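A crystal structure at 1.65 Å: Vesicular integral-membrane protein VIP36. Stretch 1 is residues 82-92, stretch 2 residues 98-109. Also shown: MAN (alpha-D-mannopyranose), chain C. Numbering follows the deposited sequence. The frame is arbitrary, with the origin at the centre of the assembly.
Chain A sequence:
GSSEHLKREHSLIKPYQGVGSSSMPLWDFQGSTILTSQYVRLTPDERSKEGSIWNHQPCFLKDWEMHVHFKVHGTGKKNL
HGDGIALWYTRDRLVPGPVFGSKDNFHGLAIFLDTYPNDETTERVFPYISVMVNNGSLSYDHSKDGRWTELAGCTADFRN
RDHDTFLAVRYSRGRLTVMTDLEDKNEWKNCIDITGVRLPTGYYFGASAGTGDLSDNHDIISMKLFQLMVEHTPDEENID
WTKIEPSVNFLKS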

ATOM      1  N   GLY A  82       5.236  14.798  -7.052  1.00 16.97           N
ATOM      2  CA  GLY A  82       5.724  13.466  -6.652  1.00 16.72           C
ATOM      3  C   GLY A  82       5.713  13.309  -5.129  1.00 16.23           C
ATOM      4  O   GLY A  82       5.329  14.238  -4.400  1.00 15.94           O
ATOM      5  N   ASP A  83       6.139  12.152  -4.608  1.00 16.23           N
ATOM      6  CA  ASP A  83       6.586  11.015  -5.419  1.00 16.31           C
ATOM      7  C   ASP A  83       5.591   9.860  -5.476  1.00 17.32           C
ATOM      8  O   ASP A  83       5.648   9.027  -6.396  1.00 16.90           O
ATOM      9  CB  ASP A  83       7.921  10.509  -4.845  1.00 16.33           C
ATOM     10  CG  ASP A  83       9.095  11.334  -5.351  1.00 17.75           C
ATOM     11  OD1 ASP A  83       9.580  12.233  -4.614  1.00 19.89           O
ATOM     12  OD2 ASP A  83       9.486  11.114  -6.516  1.00 20.78           O
ATOM     13  N   GLY A  84       4.714   9.795  -4.474  1.00 17.45           N
ATOM     14  CA  GLY A  84       3.695   8.744  -4.398  1.00 16.53           C
ATOM     15  C   GLY A  84       3.501   8.114  -3.033  1.00 15.93           C
ATOM     16  O   GLY A  84       4.095   8.521  -2.034  1.00 16.34           O
ATOM     17  N   ILE A  85       2.657   7.089  -3.011  1.00 15.58           N
ATOM     18  CA  ILE A  85       2.292   6.354  -1.815  1.00 15.26           C
ATOM     19  C   ILE A  85       2.742   4.908  -1.961  1.00 14.81           C
ATOM     20  O   ILE A  85       2.683   4.367  -3.072  1.00 15.37           O
ATOM     21  CB  ILE A  85       0.723   6.382  -1.618  1.00 15.37           C
ATOM     22  CG1 ILE A  85       0.268   7.791  -1.203  1.00 16.55           C
ATOM     23  CG2 ILE A  85       0.265   5.308  -0.612  1.00 16.26           C
ATOM     24  CD1 ILE A  85      -1.282   7.959  -1.221  1.00 17.25           C
ATOM     25  N   ALA A  86       3.137   4.287  -0.848  1.00 15.65           N
ATOM     26  CA  ALA A  86       3.320   2.811  -0.784  1.00 15.04           C
ATOM     27  C   ALA A  86       2.394   2.240   0.275  1.00 15.60           C
ATOM     28  O   ALA A  86       2.220   2.833   1.337  1.00 15.78           O
ATOM     29  CB  ALA A  86       4.765   2.448  -0.443  1.00 15.01           C
ATOM     30  N   LEU A  87       1.776   1.103  -0.041  1.00 15.42           N
ATOM     31  CA  LEU A  87       0.998   0.317   0.902  1.00 15.04           C
ATOM     32  C   LEU A  87       1.802  -0.924   1.196  1.00 15.03           C
ATOM     33  O   LEU A  87       2.359  -1.505   0.277  1.00 14.76           O
ATOM     34  CB  LEU A  87      -0.334  -0.094   0.263  1.00 15.08           C
ATOM     35  CG  LEU A  87      -1.159   1.095  -0.212  1.00 17.74           C
ATOM     36  CD1 LEU A  87      -2.410   0.613  -0.943  1.00 20.56           C
ATOM     37  CD2 LEU A  87      -1.530   2.012   0.970  1.00 19.69           C
ATOM     38  N   TRP A  88       1.828  -1.333   2.463  1.00 15.43           N
ATOM     39  CA  TRP A  88       2.722  -2.356   2.922  1.00 15.33           C
ATOM     40  C   TRP A  88       2.009  -3.478   3.631  1.00 15.64           C
ATOM     41  O   TRP A  88       1.065  -3.249   4.404  1.00 16.24           O
ATOM     42  CB  TRP A  88       3.723  -1.746   3.913  1.00 15.55           C
ATOM     43  CG  TRP A  88       4.525  -0.644   3.333  1.00 15.75           C
ATOM     44  CD1 TRP A  88       4.327   0.697   3.507  1.00 16.01           C
ATOM     45  CD2 TRP A  88       5.661  -0.779   2.475  1.00 13.69           C
ATOM     46  NE1 TRP A  88       5.272   1.416   2.797  1.00 15.45           N
ATOM     47  CE2 TRP A  88       6.129   0.532   2.189  1.00 14.83           C
ATOM     48  CE3 TRP A  88       6.359  -1.893   1.938  1.00 13.43           C
ATOM     49  CZ2 TRP A  88       7.234   0.773   1.359  1.00 16.09           C
ATOM     50  CZ3 TRP A  88       7.495  -1.648   1.134  1.00 14.16           C
ATOM     51  CH2 TRP A  88       7.929  -0.332   0.861  1.00 13.00           C
ATOM     52  N   TYR A  89       2.502  -4.685   3.398  1.00 15.36           N
ATOM     53  CA  TYR A  89       2.215  -5.828   4.264  1.00 15.70           C
ATOM     54  C   TYR A  89       3.566  -6.497   4.504  1.00 16.57           C
ATOM     55  O   TYR A  89       4.068  -7.258   3.666  1.00 15.83           O
ATOM     56  CB  TYR A  89       1.196  -6.752   3.592  1.00 15.03           C
ATOM     57  CG  TYR A  89       0.926  -8.014   4.362  1.00 16.38           C
ATOM     58  CD1 TYR A  89       0.113  -7.993   5.492  1.00 17.41           C
ATOM     59  CD2 TYR A  89       1.494  -9.235   3.967  1.00 15.62           C
ATOM     60  CE1 TYR A  89      -0.137  -9.155   6.220  1.00 17.38           C
ATOM     61  CE2 TYR A  89       1.245 -10.428   4.693  1.00 16.78           C
ATOM     62  CZ  TYR A  89       0.415 -10.370   5.807  1.00 16.51           C
ATOM     63  OH  TYR A  89       0.165 -11.532   6.520  1.00 19.36           O
ATOM     64  N   THR A  90       4.191  -6.140   5.624  1.00 16.06           N
ATOM     65  CA  THR A  90       5.613  -6.439   5.808  1.00 16.42           C
ATOM     66  C   THR A  90       5.974  -6.943   7.191  1.00 17.06           C
ATOM     67  O   THR A  90       5.276  -6.699   8.177  1.00 17.07           O
ATOM     68  CB  THR A  90       6.516  -5.213   5.487  1.00 16.00           C
ATOM     69  OG1 THR A  90       6.141  -4.090   6.304  1.00 16.78           O
ATOM     70  CG2 THR A  90       6.440  -4.831   4.009  1.00 16.01           C
ATOM     71  N   ARG A  91       7.112  -7.618   7.256  1.00 17.49           N
ATOM     72  CA  ARG A  91       7.634  -8.140   8.511  1.00 18.58           C
ATOM     73  C   ARG A  91       7.879  -7.041   9.529  1.00 19.27           C
ATOM     74  O   ARG A  91       7.546  -7.189  10.719  1.00 20.12           O
ATOM     75  CB  ARG A  91       8.943  -8.864   8.245  1.00 18.94           C
ATOM     76  CG  ARG A  91       9.421  -9.666   9.447  1.00 19.66           C
ATOM     77  CD  ARG A  91      10.845 -10.154   9.192  1.00 19.71           C
ATOM     78  NE  ARG A  91      11.792  -9.046   9.236  1.00 19.72           N
ATOM     79  CZ  ARG A  91      13.101  -9.163   8.987  1.00 21.20           C
ATOM     80  NH1 ARG A  91      13.633 -10.336   8.621  1.00 20.47           N
ATOM     81  NH2 ARG A  91      13.868  -8.082   9.084  1.00 21.00           N
ATOM     82  N   ASP A  92       8.497  -5.962   9.057  1.00 19.16           N
ATOM     83  CA  ASP A  92       8.925  -4.867   9.914  1.00 20.42           C
ATOM     84  C   ASP A  92       7.964  -3.700   9.760  1.00 21.02           C
ATOM     85  O   ASP A  92       7.241  -3.581   8.752  1.00 22.44           O
ATOM     86  CB  ASP A  92      10.361  -4.450   9.564  1.00 20.43           C
ATOM     87  CG  ASP A  92      11.379  -5.567   9.818  1.00 21.48           C
ATOM     88  OD1 ASP A  92      11.079  -6.500  10.597  1.00 22.70           O
ATOM     89  OD2 ASP A  92      12.466  -5.538   9.226  1.00 24.67           O
TER
HETATM   90  C1  MAN C   1      14.789  14.404  -5.938  1.00 26.25           C
HETATM   91  C2  MAN C   1      15.113  12.984  -5.479  1.00 24.99           C
HETATM   92  C3  MAN C   1      14.268  11.959  -6.249  1.00 26.26           C
HETATM   93  C4  MAN C   1      12.777  12.331  -6.242  1.00 21.81           C
HETATM   94  C5  MAN C   1      12.661  13.713  -6.863  1.00 22.16           C
HETATM   95  C6  MAN C   1      11.203  14.161  -6.986  1.00 19.03           C
HETATM   96  O1  MAN C   1      15.443  14.683  -7.173  1.00 22.34           O
HETATM   97  O2  MAN C   1      14.818  12.880  -4.108  1.00 27.50           O
HETATM   98  O3  MAN C   1      14.476  10.663  -5.709  1.00 26.71           O
HETATM   99  O4  MAN C   1      11.988  11.412  -6.966  1.00 20.85           O
HETATM  100  O5  MAN C   1      13.375  14.591  -6.006  1.00 22.49           O
HETATM  101  O6  MAN C   1      10.656  14.387  -5.704  1.00 17.96           O
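Stretch 2 (98-109) PVFGSKDNFHGL

The end of stretch 2, His 107 to Leu 109, runs antiparallel to the end of stretch 1; before that the chain loops past Ala 86 and Trp 88 of the strand, residues 84-90, while Ile 85 and Leu 87 point away. The pairing is a short antiparallel ladder. Tyr 89 and Leu 109 exchange two nearly linear hydrogen bonds, Tyr 89 N to Leu 109 O at 3.0 Å and Leu 109 N to Tyr 89 O at 2.9 Å, and Arg 91 N continues the series to His 107 O at 2.9 Å. Between them Thr 90 faces Gly 108 as a non-hydrogen-bonded pair, their CA atoms 4.5 Å apart. Gly 108, at phi 126° and psi -145°, suits this place because a CB would lie 2.2 Å from Tyr 89 O. A water accepts from Asp 92 N (3.2 Å) and His 107 N (3.1 Å), bridging the backbones beyond the last direct bond.

The loop packs against the strand mainly through apolar side chains. Val 99 to Ser 102 form a type I' turn, whose positive phi angles fall at Phe 100 and Gly 101. Phe 100 fits over the strand's start: its CB lies 3.8 Å from Ala 86 CB, and its CE1 meets Asp 83 O at 3.3 Å, near the ring plane. Gly 84 leaves room, since a CB there would come within 3.1 Å of Phe 100 CE1. The broad indole of Trp 88 reaches several parts of the loop, with CH2 3.7 Å from Val 99 CG1 and its edge toward the face of Phe 106 (CZ3 to CD2, 3.6 Å).

At the polar end, the flat guanidinium of Arg 91 stacks on the His 107 ring, centres 3.6 Å apart and planes at 18°. Arg 91 NH2 also makes a salt bridge to Asp 92 OD2, 2.9 Å. Lys 103 NZ remains 4.2 Å from Asp 92 OD2, a looser attraction of opposite charges.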

ATOM      1  N   PRO A  98      13.873   5.274   1.875  1.00 20.02           N
ATOM      2  CA  PRO A  98      13.761   5.893   0.563  1.00 19.80           C
ATOM      3  C   PRO A  98      12.620   5.357  -0.310  1.00 19.23           C
ATOM      4  O   PRO A  98      12.406   5.853  -1.422  1.00 19.21           O
ATOM      5  CB  PRO A  98      15.109   5.536  -0.080  1.00 19.63           C
ATOM      6  CG  PRO A  98      15.429   4.154   0.496  1.00 20.51           C
ATOM      7  CD  PRO A  98      14.927   4.235   1.926  1.00 19.91           C
ATOM      8  N   VAL A  99      11.930   4.321   0.166  1.00 18.53           N
ATOM      9  CA  VAL A  99      10.888   3.696  -0.646  1.00 16.98           C
ATOM     10  C   VAL A  99       9.530   4.316  -0.270  1.00 17.56           C
ATOM     11  O   VAL A  99       8.854   3.847   0.644  1.00 16.80           O
ATOM     12  CB  VAL A  99      10.870   2.165  -0.529  1.00 17.38           C
ATOM     13  CG1 VAL A  99       9.942   1.609  -1.583  1.00 15.24           C
ATOM     14  CG2 VAL A  99      12.275   1.581  -0.754  1.00 18.26           C
ATOM     15  N   PHE A 100       9.194   5.400  -0.958  1.00 16.87           N
ATOM     16  CA  PHE A 100       8.017   6.209  -0.586  1.00 17.30           C
ATOM     17  C   PHE A 100       7.906   6.392   0.920  1.00 18.31           C
ATOM     18  O   PHE A 100       6.814   6.292   1.495  1.00 17.91           O
ATOM     19  CB  PHE A 100       6.752   5.566  -1.179  1.00 17.12           C
ATOM     20  CG  PHE A 100       6.844   5.370  -2.651  1.00 17.42           C
ATOM     21  CD1 PHE A 100       6.618   6.428  -3.530  1.00 17.94           C
ATOM     22  CD2 PHE A 100       7.250   4.135  -3.180  1.00 15.27           C
ATOM     23  CE1 PHE A 100       6.732   6.271  -4.910  1.00 16.96           C
ATOM     24  CE2 PHE A 100       7.375   3.969  -4.558  1.00 16.81           C
ATOM     25  CZ  PHE A 100       7.117   5.017  -5.436  1.00 17.57           C
ATOM     26  N   GLY A 101       9.022   6.709   1.565  1.00 18.69           N
ATOM     27  CA  GLY A 101       8.996   7.000   2.988  1.00 19.29           C
ATOM     28  C   GLY A 101       9.344   5.889   3.933  1.00 20.03           C
ATOM     29  O   GLY A 101       9.573   6.167   5.109  1.00 22.35           O
ATOM     30  N   SER A 102       9.423   4.630   3.454  1.00 18.31           N
ATOM     31  CA  SER A 102       9.683   3.474   4.297  1.00 17.95           C
ATOM     32  C   SER A 102      10.966   2.716   3.851  1.00 17.60           C
ATOM     33  O   SER A 102      11.536   3.021   2.795  1.00 17.71           O
ATOM     34  CB  SER A 102       8.480   2.523   4.235  1.00 18.09           C
ATOM     35  OG  SER A 102       8.580   1.457   5.163  1.00 15.97           O
ATOM     36  N   LYS A 103      11.377   1.739   4.646  1.00 17.93           N
ATOM     37  CA  LYS A 103      12.671   1.053   4.444  1.00 18.90           C
ATOM     38  C   LYS A 103      12.729   0.277   3.142  1.00 18.27           C
ATOM     39  O   LYS A 103      11.725  -0.266   2.666  1.00 17.47           O
ATOM     40  CB  LYS A 103      13.009   0.122   5.629  1.00 18.82           C
ATOM     41  CG  LYS A 103      12.199  -1.150   5.694  1.00 20.39           C
ATOM     42  CD  LYS A 103      12.470  -2.030   6.946  1.00 21.28           C
ATOM     43  CE  LYS A 103      13.911  -2.532   7.012  1.00 27.21           C
ATOM     44  NZ  LYS A 103      14.290  -3.533   5.981  1.00 28.43           N
ATOM     45  N   ASP A 104      13.925   0.249   2.567  1.00 17.47           N
ATOM     46  CA  ASP A 104      14.227  -0.609   1.428  1.00 16.95           C
ATOM     47  C   ASP A 104      14.551  -2.005   1.963  1.00 16.62           C
ATOM     48  O   ASP A 104      14.567  -2.219   3.201  1.00 16.24           O
ATOM     49  CB  ASP A 104      15.427  -0.028   0.689  1.00 16.83           C
ATOM     50  CG  ASP A 104      15.500  -0.448  -0.770  1.00 18.29           C
ATOM     51  OD1 ASP A 104      14.661  -1.259  -1.232  1.00 16.61           O
ATOM     52  OD2 ASP A 104      16.407   0.070  -1.474  1.00 20.73           O
ATOM     53  N   ASN A 105      14.781  -2.974   1.066  1.00 15.32           N
ATOM     54  CA  ASN A 105      15.218  -4.323   1.485  1.00 15.94           C
ATOM     55  C   ASN A 105      14.237  -4.895   2.503  1.00 15.80           C
ATOM     56  O   ASN A 105      14.605  -5.523   3.514  1.00 16.02           O
ATOM     57  CB  ASN A 105      16.636  -4.263   2.094  1.00 16.55           C
ATOM     58  CG  ASN A 105      17.677  -3.894   1.077  1.00 18.76           C
ATOM     59  OD1 ASN A 105      18.096  -2.727   0.996  1.00 21.35           O
ATOM     60  ND2 ASN A 105      18.088  -4.866   0.272  1.00 19.68           N
ATOM     61  N   PHE A 106      12.962  -4.647   2.228  1.00 14.54           N
ATOM     62  CA  PHE A 106      11.879  -5.077   3.136  1.00 14.67           C
ATOM     63  C   PHE A 106      11.534  -6.553   2.912  1.00 14.89           C
ATOM     64  O   PHE A 106      12.009  -7.196   1.944  1.00 15.02           O
ATOM     65  CB  PHE A 106      10.641  -4.184   2.921  1.00 15.58           C
ATOM     66  CG  PHE A 106      10.162  -4.157   1.487  1.00 15.44           C
ATOM     67  CD1 PHE A 106       9.224  -5.088   1.036  1.00 15.31           C
ATOM     68  CD2 PHE A 106      10.661  -3.202   0.582  1.00 15.65           C
ATOM     69  CE1 PHE A 106       8.802  -5.075  -0.303  1.00 13.63           C
ATOM     70  CE2 PHE A 106      10.252  -3.177  -0.747  1.00 16.73           C
ATOM     71  CZ  PHE A 106       9.313  -4.101  -1.198  1.00 15.23           C
ATOM     72  N   HIS A 107      10.699  -7.088   3.808  1.00 15.22           N
ATOM     73  CA  HIS A 107      10.231  -8.479   3.721  1.00 15.34           C
ATOM     74  C   HIS A 107       8.720  -8.431   3.615  1.00 15.20           C
ATOM     75  O   HIS A 107       8.065  -7.964   4.550  1.00 15.80           O
ATOM     76  CB  HIS A 107      10.634  -9.282   4.956  1.00 16.28           C
ATOM     77  CG  HIS A 107      12.108  -9.280   5.195  1.00 16.76           C
ATOM     78  ND1 HIS A 107      12.923 -10.370   4.973  1.00 22.39           N
ATOM     79  CD2 HIS A 107      12.915  -8.287   5.627  1.00 17.76           C
ATOM     80  CE1 HIS A 107      14.178 -10.040   5.250  1.00 14.66           C
ATOM     81  NE2 HIS A 107      14.193  -8.784   5.649  1.00 21.38           N
ATOM     82  N   GLY A 108       8.186  -8.923   2.495  1.00 15.13           N
ATOM     83  CA  GLY A 108       6.728  -8.917   2.269  1.00 14.58           C
ATOM     84  C   GLY A 108       6.331  -8.248   0.978  1.00 15.58           C
ATOM     85  O   GLY A 108       7.042  -8.321  -0.028  1.00 15.55           O
ATOM     86  N   LEU A 109       5.177  -7.586   1.035  1.00 14.49           N
ATOM     87  CA  LEU A 109       4.482  -7.067  -0.137  1.00 14.04           C
ATOM     88  C   LEU A 109       4.432  -5.554  -0.096  1.00 13.69           C
ATOM     89  O   LEU A 109       4.162  -4.975   0.964  1.00 15.47           O
ATOM     90  CB  LEU A 109       3.049  -7.613  -0.144  1.00 14.06           C
ATOM     91  CG  LEU A 109       2.111  -7.017  -1.180  1.00 15.27           C
ATOM     92  CD1 LEU A 109       2.551  -7.410  -2.599  1.00 16.51           C
ATOM     93  CD2 LEU A 109       0.672  -7.464  -0.863  1.00 17.08           C
TER
HETATM   94  O   HOH W   1       9.983  -5.411   6.313  1.00 19.83           O